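Local coordinates for dihydropteroate synthase (Clostridioides difficile, PDB 6PZ2), which probably catalyses the condensation of a dihydropterin pyrophosphate with p-aminobenzoic acid to give dihydropteroate, a step of folate synthesis, at residues 109-115 against 133-139; 13-19 against 245-251; 32-36 against 77-81. All blocks are in the same frame, centred on the assembly; numbering follows the deposited sequence.

In the fold
Strand 13-19 opens the TIM barrel of this enzyme, and contact 2 pairs it with strand 245-248 more than 220 residues later, closing the ring of parallel strands; the other two contacts form within that span. Contact 3 comes first along the chain: helix 33-46, which follows strand 13-19, meets helix 68-85 on the outside of the barrel. Contact 1 begins after contact 3 has ended and joins neighbouring strands 110-113 and 133-137 of one beta-alpha-beta unit. Contacts 1 and 2 meet in the barrel interior, where Met110 packs on Met15 and both contacts, through other residues, reach pteroic acid. Leu18 of contact 2 touches Val78 of contact 3, linking barrel wall to helical layer.

Contact 1. Residues 109-115 against 133-139; sequences TMVNDVW and EVCIMHN. With PT1 (pteroic acid), chain K.
Strands 110-113 and 133-137 run parallel, their axes 4.4 Å apart at closest and inclined by 14°, with Met110 opposite Glu133, Val111 opposite Val134, Asn112 opposite Cys135 and Asp113 opposite Ile136. The hydrogen-bond ladder runs from Glu133 N to Thr109 O (3.2 Å), Val111 N to Glu133 O (2.9 Å), Cys135 N to Val111 O (2.9 Å) and Asp113 N to Cys135 O (3.1 Å); Met137 N to Asp113 O (3.4 Å) is weak. These are consecutive strands of a TIM barrel, connected by helix 123-129 in a beta-alpha-beta crossover. Val111, Asp113 and Val134 face that helix, whereas Met110, Asn112 and Cys135 line the interior. Asn112 (chi1 t) reads the pterin edge of pteroic acid, accepting from PT1 N11 at OD1 (2.8 Å) and donating from ND2 to PT1 N9 (3.1 Å), while Met137 SD lies 3.5 Å from PT1 N4. Met137 CE also packs on Val114 CB (3.7 Å). At the end of its strand, Asp113 accepts at OD1 from Trp115 N (2.8 Å), forming an Asx turn. Asn139 ND2 donates to Val114 O (2.8 Å), and Asn139 CB sits over the six-membered ring of Trp115, 4.0 Å from its centroid, in a CH-pi contact.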
loop_
_atom_site.group_PDB
_atom_site.type_symbol
_atom_site.label_atom_id
_atom_site.label_comp_id
_atom_site.label_asym_id
_atom_site.label_seq_id
_atom_site.Cartn_x
_atom_site.Cartn_y
_atom_site.Cartn_z
ATOM N N THR A 109 13.507 -1.755 -26.202
ATOM C CA THR A 109 12.171 -1.262 -26.571
ATOM C C THR A 109 11.942 0.204 -26.189
ATOM O O THR A 109 11.257 0.890 -26.905
ATOM C CB THR A 109 11.081 -2.099 -25.896
ATOM O OG1 THR A 109 11.344 -3.449 -26.271
ATOM C CG2 THR A 109 9.683 -1.702 -26.301
ATOM N N MET A 110 12.482 0.696 -25.085
ATOM C CA MET A 110 12.081 1.996 -24.574
ATOM C C MET A 110 13.336 2.734 -24.095
ATOM O O MET A 110 14.248 2.110 -23.601
ATOM C CB MET A 110 11.146 1.810 -23.371
ATOM C CG MET A 110 10.972 3.056 -22.491
ATOM S SD MET A 110 9.842 2.820 -21.065
ATOM C CE MET A 110 8.255 2.837 -21.895
ATOM N N VAL A 111 13.389 4.039 -24.291
ATOM C CA VAL A 111 14.419 4.842 -23.691
ATOM C C VAL A 111 13.762 5.510 -22.483
ATOM O O VAL A 111 12.768 6.193 -22.595
ATOM C CB VAL A 111 14.984 5.876 -24.686
ATOM C CG1 VAL A 111 15.964 6.819 -24.010
ATOM C CG2 VAL A 111 15.629 5.219 -25.898
ATOM N N ASN A 112 14.376 5.328 -21.341
ATOM C CA ASN A 112 13.990 5.956 -20.142
ATOM C C ASN A 112 14.911 7.157 -19.908
ATOM O O ASN A 112 15.981 7.003 -19.320
ATOM C CB ASN A 112 14.064 4.947 -18.991
ATOM C CG ASN A 112 13.663 5.545 -17.658
ATOM O OD1 ASN A 112 12.946 6.540 -17.657
ATOM N ND2 ASN A 112 14.127 4.968 -16.551
ATOM N N ASP A 113 14.451 8.348 -20.249
ATOM C CA ASP A 113 15.317 9.537 -20.165
ATOM C C ASP A 113 14.988 10.377 -18.931
ATOM O O ASP A 113 14.005 11.096 -18.940
ATOM C CB ASP A 113 15.120 10.407 -21.405
ATOM C CG ASP A 113 16.081 11.579 -21.505
ATOM O OD1 ASP A 113 16.787 11.864 -20.518
ATOM O OD2 ASP A 113 16.150 12.165 -22.597
ATOM N N VAL A 114 15.879 10.393 -17.950
ATOM C CA VAL A 114 15.651 11.134 -16.707
ATOM C C VAL A 114 15.909 12.630 -16.884
ATOM O O VAL A 114 15.855 13.342 -15.882
ATOM C CB VAL A 114 16.494 10.614 -15.530
ATOM C CG1 VAL A 114 16.189 9.150 -15.217
ATOM C CG2 VAL A 114 17.985 10.838 -15.746
ATOM N N TRP A 115 16.175 13.096 -18.095
ATOM C CA TRP A 115 16.164 14.545 -18.381
ATOM C C TRP A 115 15.085 14.909 -19.404
ATOM O O TRP A 115 14.967 16.049 -19.814
ATOM C CB TRP A 115 17.551 14.993 -18.832
ATOM C CG TRP A 115 18.413 15.283 -17.652
ATOM C CD1 TRP A 115 19.415 14.525 -17.127
ATOM C CD2 TRP A 115 18.276 16.425 -16.802
ATOM N NE1 TRP A 115 19.933 15.135 -16.007
ATOM C CE2 TRP A 115 19.245 16.296 -15.782
ATOM C CE3 TRP A 115 17.425 17.534 -16.812
ATOM C CZ2 TRP A 115 19.376 17.238 -14.768
ATOM C CZ3 TRP A 115 17.587 18.486 -15.831
ATOM C CH2 TRP A 115 18.547 18.335 -14.830
ATOM N N GLU A 133 9.776 3.588 -27.874
ATOM C CA GLU A 133 8.996 4.151 -26.792
ATOM C C GLU A 133 9.951 5.003 -25.965
ATOM O O GLU A 133 11.141 4.715 -25.953
ATOM C CB GLU A 133 8.391 3.047 -25.940
ATOM C CG GLU A 133 8.121 1.837 -26.787
ATOM C CD GLU A 133 6.694 1.390 -26.682
ATOM O OE1 GLU A 133 5.886 1.853 -27.501
ATOM O OE2 GLU A 133 6.424 0.634 -25.739
ATOM N N VAL A 134 9.408 6.041 -25.356
ATOM C CA VAL A 134 10.201 6.869 -24.476
ATOM C C VAL A 134 9.396 7.211 -23.213
ATOM O O VAL A 134 8.202 7.534 -23.247
ATOM C CB VAL A 134 10.694 8.132 -25.203
ATOM C CG1 VAL A 134 9.573 8.903 -25.872
ATOM C CG2 VAL A 134 11.490 9.060 -24.293
ATOM N N CYS A 135 10.118 7.189 -22.101
ATOM C CA CYS A 135 9.658 7.774 -20.898
ATOM C C CYS A 135 10.323 9.139 -20.746
ATOM O O CYS A 135 11.527 9.238 -20.568
ATOM C CB CYS A 135 9.961 6.899 -19.686
ATOM S SG CYS A 135 9.418 7.623 -18.111
ATOM N N ILE A 136 9.472 10.148 -20.696
ATOM C CA ILE A 136 9.890 11.517 -20.502
ATOM C C ILE A 136 9.676 11.880 -19.038
ATOM O O ILE A 136 8.554 12.078 -18.602
ATOM C CB ILE A 136 9.077 12.483 -21.382
ATOM C CG1 ILE A 136 9.212 12.144 -22.864
ATOM C CG2 ILE A 136 9.462 13.925 -21.085
ATOM C CD1 ILE A 136 8.428 13.076 -23.773
ATOM N N MET A 137 10.768 12.040 -18.331
ATOM C CA MET A 137 10.707 12.295 -16.939
ATOM C C MET A 137 11.010 13.772 -16.666
ATOM O O MET A 137 11.907 14.319 -17.273
ATOM C CB MET A 137 11.721 11.430 -16.191
ATOM C CG MET A 137 11.478 11.406 -14.693
ATOM S SD MET A 137 12.818 10.742 -13.708
ATOM C CE MET A 137 13.832 12.210 -13.513
ATOM N N HIS A 138 10.262 14.370 -15.749
ATOM C CA HIS A 138 10.481 15.738 -15.311
ATOM C C HIS A 138 11.748 15.798 -14.462
ATOM O O HIS A 138 11.906 14.995 -13.542
ATOM C CB HIS A 138 9.293 16.274 -14.494
ATOM C CG HIS A 138 9.585 17.616 -13.908
ATOM N ND1 HIS A 138 10.041 17.791 -12.613
ATOM C CD2 HIS A 138 9.573 18.839 -14.479
ATOM C CE1 HIS A 138 10.262 19.074 -12.406
ATOM N NE2 HIS A 138 9.983 19.740 -13.538
ATOM N N ASN A 139 12.595 16.804 -14.670
ATOM C CA ASN A 139 13.817 16.938 -13.860
ATOM C C ASN A 139 14.278 18.389 -13.949
ATOM O O ASN A 139 13.983 19.022 -14.930
ATOM C CB ASN A 139 14.931 16.042 -14.420
ATOM C CG ASN A 139 16.124 15.836 -13.514
ATOM O OD1 ASN A 139 16.268 16.481 -12.471
ATOM N ND2 ASN A 139 16.956 14.878 -13.883
HETATM C C2 PT1 K . 12.429 7.530 -11.752
HETATM C C3 PT1 K . 13.831 7.157 -11.661
HETATM C C5 PT1 K . 14.411 6.686 -12.919
HETATM N N6 PT1 K . 14.585 7.195 -10.530
HETATM C C7 PT1 K . 12.373 7.042 -14.035
HETATM N N9 PT1 K . 13.663 6.678 -14.022
HETATM C C10 PT1 K . 15.879 6.838 -10.572
HETATM N N11 PT1 K . 11.648 6.985 -15.168
HETATM C C12 PT1 K . 16.451 6.427 -11.782
HETATM C C21 PT1 K . 16.604 10.001 -3.495
HETATM O O22 PT1 K . 16.087 11.095 -3.221
HETATM O O1 PT1 K . 11.760 7.975 -10.679
HETATM N N4 PT1 K . 11.763 7.488 -12.924
HETATM N N8 PT1 K . 15.710 6.319 -12.910
HETATM C C13 PT1 K . 16.713 6.924 -9.311
HETATM N N14 PT1 K . 16.728 8.316 -8.878
HETATM C C15 PT1 K . 16.760 8.680 -7.577
HETATM C C16 PT1 K . 17.074 7.785 -6.547
HETATM C C17 PT1 K . 16.403 9.984 -7.257
HETATM C C18 PT1 K . 17.058 8.229 -5.228
HETATM C C19 PT1 K . 16.382 10.429 -5.938
HETATM C C20 PT1 K . 16.700 9.544 -4.921
HETATM O O23 PT1 K . 16.984 9.266 -2.582
#

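Contact 2. Residues 13-19 against 245-251; sequences YIMGILN and IVRVHDV. With PT1 (pteroic acid), chain K; SO4 (sulfate ion), chain B.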
loop_
_atom_site.group_PDB
_atom_site.type_symbol
_atom_site.label_atom_id
_atom_site.label_comp_id
_atom_site.label_asym_id
_atom_site.label_seq_id
_atom_site.Cartn_x
_atom_site.Cartn_y
_atom_site.Cartn_z
ATOM N N TYR A 13 1.613 -2.266 -14.690
ATOM C CA TYR A 13 2.791 -2.935 -15.237
ATOM C C TYR A 13 3.957 -2.594 -14.311
ATOM O O TYR A 13 3.982 -1.510 -13.689
ATOM C CB TYR A 13 3.011 -2.553 -16.713
ATOM C CG TYR A 13 1.892 -3.007 -17.617
ATOM C CD1 TYR A 13 1.859 -4.291 -18.126
ATOM C CD2 TYR A 13 0.805 -2.197 -17.854
ATOM C CE1 TYR A 13 0.788 -4.748 -18.878
ATOM C CE2 TYR A 13 -0.270 -2.628 -18.613
ATOM C CZ TYR A 13 -0.290 -3.918 -19.108
ATOM O OH TYR A 13 -1.352 -4.341 -19.849
ATOM N N ILE A 14 4.862 -3.550 -14.215
ATOM C CA ILE A 14 5.942 -3.455 -13.295
ATOM C C ILE A 14 7.256 -3.382 -14.068
ATOM O O ILE A 14 7.575 -4.264 -14.842
ATOM C CB ILE A 14 5.956 -4.653 -12.320
ATOM C CG1 ILE A 14 4.604 -4.855 -11.630
ATOM C CG2 ILE A 14 7.087 -4.488 -11.316
ATOM C CD1 ILE A 14 4.152 -3.670 -10.805
ATOM N N MET A 15 8.046 -2.373 -13.743
ATOM C CA MET A 15 9.367 -2.219 -14.312
ATOM C C MET A 15 10.391 -2.564 -13.230
ATOM O O MET A 15 10.460 -1.873 -12.249
ATOM C CB MET A 15 9.559 -0.784 -14.828
ATOM C CG MET A 15 11.002 -0.372 -15.158
ATOM S SD MET A 15 11.109 1.378 -15.695
ATOM C CE MET A 15 10.488 1.133 -17.356
ATOM N N GLY A 16 11.205 -3.601 -13.419
ATOM C CA GLY A 16 12.263 -3.934 -12.468
ATOM C C GLY A 16 13.554 -3.185 -12.733
ATOM O O GLY A 16 13.947 -2.961 -13.850
ATOM N N ILE A 17 14.278 -2.834 -11.695
ATOM C CA ILE A 17 15.469 -2.038 -11.857
ATOM C C ILE A 17 16.697 -2.952 -11.954
ATOM O O ILE A 17 16.892 -3.796 -11.097
ATOM C CB ILE A 17 15.568 -1.069 -10.670
ATOM C CG1 ILE A 17 14.389 -0.099 -10.680
ATOM C CG2 ILE A 17 16.921 -0.368 -10.677
ATOM C CD1 ILE A 17 14.222 0.695 -9.406
ATOM N N LEU A 18 17.544 -2.759 -12.976
ATOM C CA LEU A 18 18.810 -3.473 -13.107
ATOM C C LEU A 18 19.926 -2.446 -13.318
ATOM O O LEU A 18 20.131 -2.016 -14.460
ATOM C CB LEU A 18 18.725 -4.451 -14.289
ATOM C CG LEU A 18 19.956 -5.334 -14.497
ATOM C CD1 LEU A 18 20.209 -6.188 -13.275
ATOM C CD2 LEU A 18 19.805 -6.235 -15.710
ATOM N N ASN A 19 20.628 -2.072 -12.251
ATOM C CA ASN A 19 21.789 -1.165 -12.327
ATOM C C ASN A 19 23.067 -1.994 -12.455
ATOM O O ASN A 19 23.256 -2.928 -11.716
ATOM C CB ASN A 19 21.913 -0.243 -11.106
ATOM C CG ASN A 19 20.811 0.806 -11.063
ATOM O OD1 ASN A 19 20.568 1.509 -12.053
ATOM N ND2 ASN A 19 20.104 0.902 -9.939
ATOM N N ILE A 245 2.683 2.351 -14.756
ATOM C CA ILE A 245 3.880 1.583 -14.635
ATOM C C ILE A 245 4.590 2.075 -13.382
ATOM O O ILE A 245 4.764 3.297 -13.270
ATOM C CB ILE A 245 4.822 1.781 -15.849
ATOM C CG1 ILE A 245 4.113 1.567 -17.189
ATOM C CG2 ILE A 245 6.059 0.913 -15.697
ATOM C CD1 ILE A 245 4.963 1.809 -18.417
ATOM N N VAL A 246 5.058 1.155 -12.543
ATOM C CA VAL A 246 5.877 1.528 -11.397
ATOM C C VAL A 246 7.267 0.931 -11.584
ATOM O O VAL A 246 7.408 -0.230 -11.947
ATOM C CB VAL A 246 5.265 1.095 -10.049
ATOM C CG1 VAL A 246 4.029 1.917 -9.735
ATOM C CG2 VAL A 246 4.940 -0.390 -9.980
ATOM N N ARG A 247 8.277 1.739 -11.296
ATOM C CA ARG A 247 9.658 1.315 -11.405
ATOM C C ARG A 247 10.130 0.976 -9.986
ATOM O O ARG A 247 10.277 1.898 -9.200
ATOM C CB ARG A 247 10.508 2.462 -11.985
ATOM C CG ARG A 247 11.999 2.195 -12.148
ATOM C CD ARG A 247 12.773 3.373 -12.730
ATOM N NE ARG A 247 14.218 3.204 -12.831
ATOM C CZ ARG A 247 15.083 3.314 -11.833
ATOM N NH1 ARG A 247 14.690 3.679 -10.620
ATOM N NH2 ARG A 247 16.356 3.032 -12.055
ATOM N N VAL A 248 10.471 -0.279 -9.710
ATOM C CA VAL A 248 10.687 -0.788 -8.360
ATOM C C VAL A 248 11.907 -1.707 -8.293
ATOM O O VAL A 248 12.238 -2.377 -9.271
ATOM C CB VAL A 248 9.450 -1.530 -7.835
ATOM C CG1 VAL A 248 8.287 -0.565 -7.650
ATOM C CG2 VAL A 248 9.078 -2.696 -8.747
ATOM N N HIS A 249 12.562 -1.716 -7.125
ATOM C CA HIS A 249 13.543 -2.755 -6.812
ATOM C C HIS A 249 12.908 -4.103 -6.439
ATOM O O HIS A 249 13.532 -5.127 -6.642
ATOM C CB HIS A 249 14.406 -2.327 -5.636
ATOM C CG HIS A 249 15.125 -1.064 -5.938
ATOM N ND1 HIS A 249 14.595 0.168 -5.599
ATOM C CD2 HIS A 249 16.320 -0.849 -6.529
ATOM C CE1 HIS A 249 15.446 1.097 -5.987
ATOM N NE2 HIS A 249 16.513 0.507 -6.572
ATOM N N ASP A 250 11.741 -4.117 -5.805
ATOM C CA ASP A 250 11.207 -5.330 -5.228
ATOM C C ASP A 250 9.970 -5.682 -6.051
ATOM O O ASP A 250 8.861 -5.175 -5.845
ATOM C CB ASP A 250 10.860 -5.160 -3.747
ATOM C CG ASP A 250 12.032 -4.732 -2.884
ATOM O OD1 ASP A 250 12.178 -3.521 -2.593
ATOM O OD2 ASP A 250 12.808 -5.612 -2.534
ATOM N N VAL A 251 10.181 -6.547 -6.999
ATOM C CA VAL A 251 9.163 -6.706 -8.009
ATOM C C VAL A 251 7.927 -7.439 -7.446
ATOM O O VAL A 251 6.782 -7.009 -7.673
ATOM C CB VAL A 251 9.775 -7.395 -9.240
ATOM C CG1 VAL A 251 8.701 -7.932 -10.194
ATOM C CG2 VAL A 251 10.719 -6.424 -9.955
HETATM C C2 PT1 K . 12.429 7.530 -11.752
HETATM C C3 PT1 K . 13.831 7.157 -11.661
HETATM C C5 PT1 K . 14.411 6.686 -12.919
HETATM N N6 PT1 K . 14.585 7.195 -10.530
HETATM C C7 PT1 K . 12.373 7.042 -14.035
HETATM N N9 PT1 K . 13.663 6.678 -14.022
HETATM C C10 PT1 K . 15.879 6.838 -10.572
HETATM N N11 PT1 K . 11.648 6.985 -15.168
HETATM C C12 PT1 K . 16.451 6.427 -11.782
HETATM C C21 PT1 K . 16.604 10.001 -3.495
HETATM O O22 PT1 K . 16.087 11.095 -3.221
HETATM O O1 PT1 K . 11.760 7.975 -10.679
HETATM N N4 PT1 K . 11.763 7.488 -12.924
HETATM N N8 PT1 K . 15.710 6.319 -12.910
HETATM C C13 PT1 K . 16.713 6.924 -9.311
HETATM N N14 PT1 K . 16.728 8.316 -8.878
HETATM C C15 PT1 K . 16.760 8.680 -7.577
HETATM C C16 PT1 K . 17.074 7.785 -6.547
HETATM C C17 PT1 K . 16.403 9.984 -7.257
HETATM C C18 PT1 K . 17.058 8.229 -5.228
HETATM C C19 PT1 K . 16.382 10.429 -5.938
HETATM C C20 PT1 K . 16.700 9.544 -4.921
HETATM O O23 PT1 K . 16.984 9.266 -2.582
HETATM S S SO4 B . 17.718 3.486 -8.290
HETATM O O1 SO4 B . 18.435 4.612 -7.649
HETATM O O2 SO4 B . 17.814 3.613 -9.761
HETATM O O3 SO4 B . 16.295 3.511 -7.883
HETATM O O4 SO4 B . 18.330 2.207 -7.864
HETATM O O HOH W 1 16.111 -4.579 -8.709
HETATM O O HOH W 2 18.342 1.218 -14.034
#
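Arg247 and His249 grip a sulfate ion at the C-terminal end of the TIM-barrel strands, where active sites of this fold lie. Arg247 NH2 donates to SO4 O2 (2.8 Å), Arg247 NH1 to SO4 O3 (3.2 Å) and His249 NE2 to SO4 O4 (2.8 Å); Asn19 ND2 adds a weak bond to SO4 O4 (3.0 Å). The ion probably comes from the crystallisation liquor, but its place beside pteroic acid is consistent with a site for the substrate's pyrophosphate. Arg247 NE forms a salt bridge with Asp53 and His249 ND1 bonds Ser211, so each has a second polar partner besides the sulfate. The extended Arg247 lays its guanidinium face against the pterin, CZ 3.3 Å from PT1 N8, with Ile17 CD1 over the opposite face.

Backbone bonds join the first and last strands of the barrel in parallel: Val246 N to Tyr13 O (3.1 Å), Met15 N to Val246 O (2.9 Å), Val248 N to Met15 O (3.0 Å) and, weakly, Ile17 N to Val248 O (3.2 Å). Outside the barrel, Ile14 meets Val246 (CD1 to CG2, 3.5 Å), Val248 and Val251, and Gly16 CA lies 3.9 Å from Val251 CG2. On the inner face, Met15 SD packs 3.7 Å from Arg247 CG. Ile17 CD1 also sits over the His249 ring face in a CH-pi contact, 3.6 Å from its centroid and 10° off the normal.

Contact 3. Residues 32-36 against 77-81; sequences NNLDI and PVIKK
Two helices of the outer layer of the TIM barrel, 33-46 and 68-85, meet here at the protein surface, through the first turn of the former and a middle turn of the latter. Residues 33-36 and 77-81 are helical; Ile36 N bonds Asn32 O (3.0 Å) in one turn, and Lys81 N bonds Pro77 O (3.2 Å) in the other. The nearest CA atoms are those of Leu34 and Val78, 6.4 Å apart, and the interface is small, burying 212 Å² in all.

At Pro77 the helix is kinked, because the proline nitrogen has no hydrogen to give to the preceding turn. Its CA-to-CB bond points toward the other helix, and Leu34 (chi1 t, chi2 p) reaches across to put CD1 4.1 Å from Pro77 CB and 3.6 Å from Pro77 O. Val78 (chi1 t) is buried and takes the same methyl, with Leu34 CD1 3.8 Å from both Val78 CA and Val78 CG2; it also packs on Ile38 of the facing helix and on Leu54 of strand 51-55, which ties the helix pair to the barrel wall. One turn on, Lys81 points toward the other helix and bridges the gap along its exposed side, passing near Leu34, with NZ 4.4 Å from Leu34 CD2. Asp35 (chi1 m) receives a weak bond at OD1 from Asn32 ND2 (2.8 Å), while its OD2 forms a salt bridge with Lys81 NZ at 3.2 Å.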
loop_
_atom_site.group_PDB
_atom_site.type_symbol
_atom_site.label_atom_id
_atom_site.label_comp_id
_atom_site.label_asym_id
_atom_site.label_seq_id
_atom_site.Cartn_x
_atom_site.Cartn_y
_atom_site.Cartn_z
ATOM N N ASN A 32 32.437 -12.175 -13.696
ATOM C CA ASN A 32 31.149 -12.866 -13.560
ATOM C C ASN A 32 30.020 -11.857 -13.316
ATOM O O ASN A 32 28.873 -12.271 -13.284
ATOM C CB ASN A 32 31.175 -13.924 -12.452
ATOM C CG ASN A 32 31.661 -15.256 -12.985
ATOM O OD1 ASN A 32 32.765 -15.697 -12.669
ATOM N ND2 ASN A 32 30.877 -15.859 -13.864
ATOM N N ASN A 33 30.310 -10.564 -13.152
ATOM C CA ASN A 33 29.244 -9.570 -13.002
ATOM C C ASN A 33 28.200 -9.672 -14.124
ATOM O O ASN A 33 27.005 -9.510 -13.870
ATOM C CB ASN A 33 29.818 -8.162 -12.933
ATOM C CG ASN A 33 30.585 -8.001 -11.643
ATOM O OD1 ASN A 33 30.519 -8.888 -10.800
ATOM N ND2 ASN A 33 31.304 -6.905 -11.499
ATOM N N LEU A 34 28.617 -9.970 -15.344
ATOM C CA LEU A 34 27.644 -10.059 -16.418
ATOM C C LEU A 34 26.617 -11.154 -16.082
ATOM O O LEU A 34 25.396 -10.950 -16.231
ATOM C CB LEU A 34 28.355 -10.289 -17.757
ATOM C CG LEU A 34 27.448 -10.715 -18.917
ATOM C CD1 LEU A 34 26.433 -9.636 -19.280
ATOM C CD2 LEU A 34 28.272 -11.058 -20.141
ATOM N N ASP A 35 27.078 -12.300 -15.599
ATOM C CA ASP A 35 26.181 -13.440 -15.328
ATOM C C ASP A 35 25.300 -13.173 -14.098
ATOM O O ASP A 35 24.158 -13.636 -14.048
ATOM C CB ASP A 35 26.961 -14.714 -15.020
ATOM C CG ASP A 35 27.778 -15.268 -16.175
ATOM O OD1 ASP A 35 28.930 -15.642 -15.904
ATOM O OD2 ASP A 35 27.257 -15.319 -17.312
ATOM N N ILE A 36 25.853 -12.452 -13.115
ATOM C CA ILE A 36 25.138 -12.023 -11.908
ATOM C C ILE A 36 23.991 -11.085 -12.313
ATOM O O ILE A 36 22.840 -11.306 -11.911
ATOM C CB ILE A 36 26.124 -11.371 -10.912
ATOM C CG1 ILE A 36 27.033 -12.411 -10.239
ATOM C CG2 ILE A 36 25.398 -10.514 -9.880
ATOM C CD1 ILE A 36 28.168 -11.830 -9.392
ATOM N N PRO A 77 26.909 -5.693 -23.342
ATOM C CA PRO A 77 26.893 -7.135 -23.088
ATOM C C PRO A 77 25.662 -7.631 -22.317
ATOM O O PRO A 77 25.201 -8.747 -22.537
ATOM C CB PRO A 77 28.142 -7.451 -22.252
ATOM C CG PRO A 77 28.861 -6.119 -22.043
ATOM C CD PRO A 77 27.987 -5.015 -22.595
ATOM N N VAL A 78 25.106 -6.794 -21.448
ATOM C CA VAL A 78 23.912 -7.204 -20.705
ATOM C C VAL A 78 22.709 -7.248 -21.643
ATOM O O VAL A 78 21.919 -8.197 -21.549
ATOM C CB VAL A 78 23.638 -6.294 -19.493
ATOM C CG1 VAL A 78 22.389 -6.723 -18.749
ATOM C CG2 VAL A 78 24.842 -6.225 -18.570
ATOM N N ILE A 79 22.577 -6.241 -22.514
ATOM C CA ILE A 79 21.473 -6.227 -23.487
ATOM C C ILE A 79 21.552 -7.472 -24.376
ATOM O O ILE A 79 20.529 -8.104 -24.630
ATOM C CB ILE A 79 21.482 -4.951 -24.340
ATOM C CG1 ILE A 79 21.158 -3.717 -23.510
ATOM C CG2 ILE A 79 20.532 -5.101 -25.523
ATOM C CD1 ILE A 79 21.458 -2.440 -24.230
ATOM N N LYS A 80 22.760 -7.819 -24.827
ATOM C CA LYS A 80 22.876 -8.969 -25.726
ATOM C C LYS A 80 22.399 -10.231 -25.008
ATOM O O LYS A 80 21.593 -10.945 -25.582
ATOM C CB LYS A 80 24.292 -9.163 -26.286
ATOM C CG LYS A 80 24.466 -8.611 -27.694
ATOM C CD LYS A 80 25.633 -9.172 -28.476
ATOM C CE LYS A 80 25.296 -10.342 -29.376
ATOM N NZ LYS A 80 25.598 -11.624 -28.694
ATOM N N LYS A 81 22.860 -10.481 -23.781
ATOM C CA LYS A 81 22.432 -11.689 -23.074
ATOM C C LYS A 81 20.943 -11.632 -22.741
ATOM O O LYS A 81 20.260 -12.644 -22.891
ATOM C CB LYS A 81 23.212 -11.937 -21.785
ATOM C CG LYS A 81 24.537 -12.636 -21.994
ATOM C CD LYS A 81 24.777 -13.792 -21.066
ATOM C CE LYS A 81 25.942 -14.620 -21.561
ATOM N NZ LYS A 81 26.755 -15.129 -20.433
#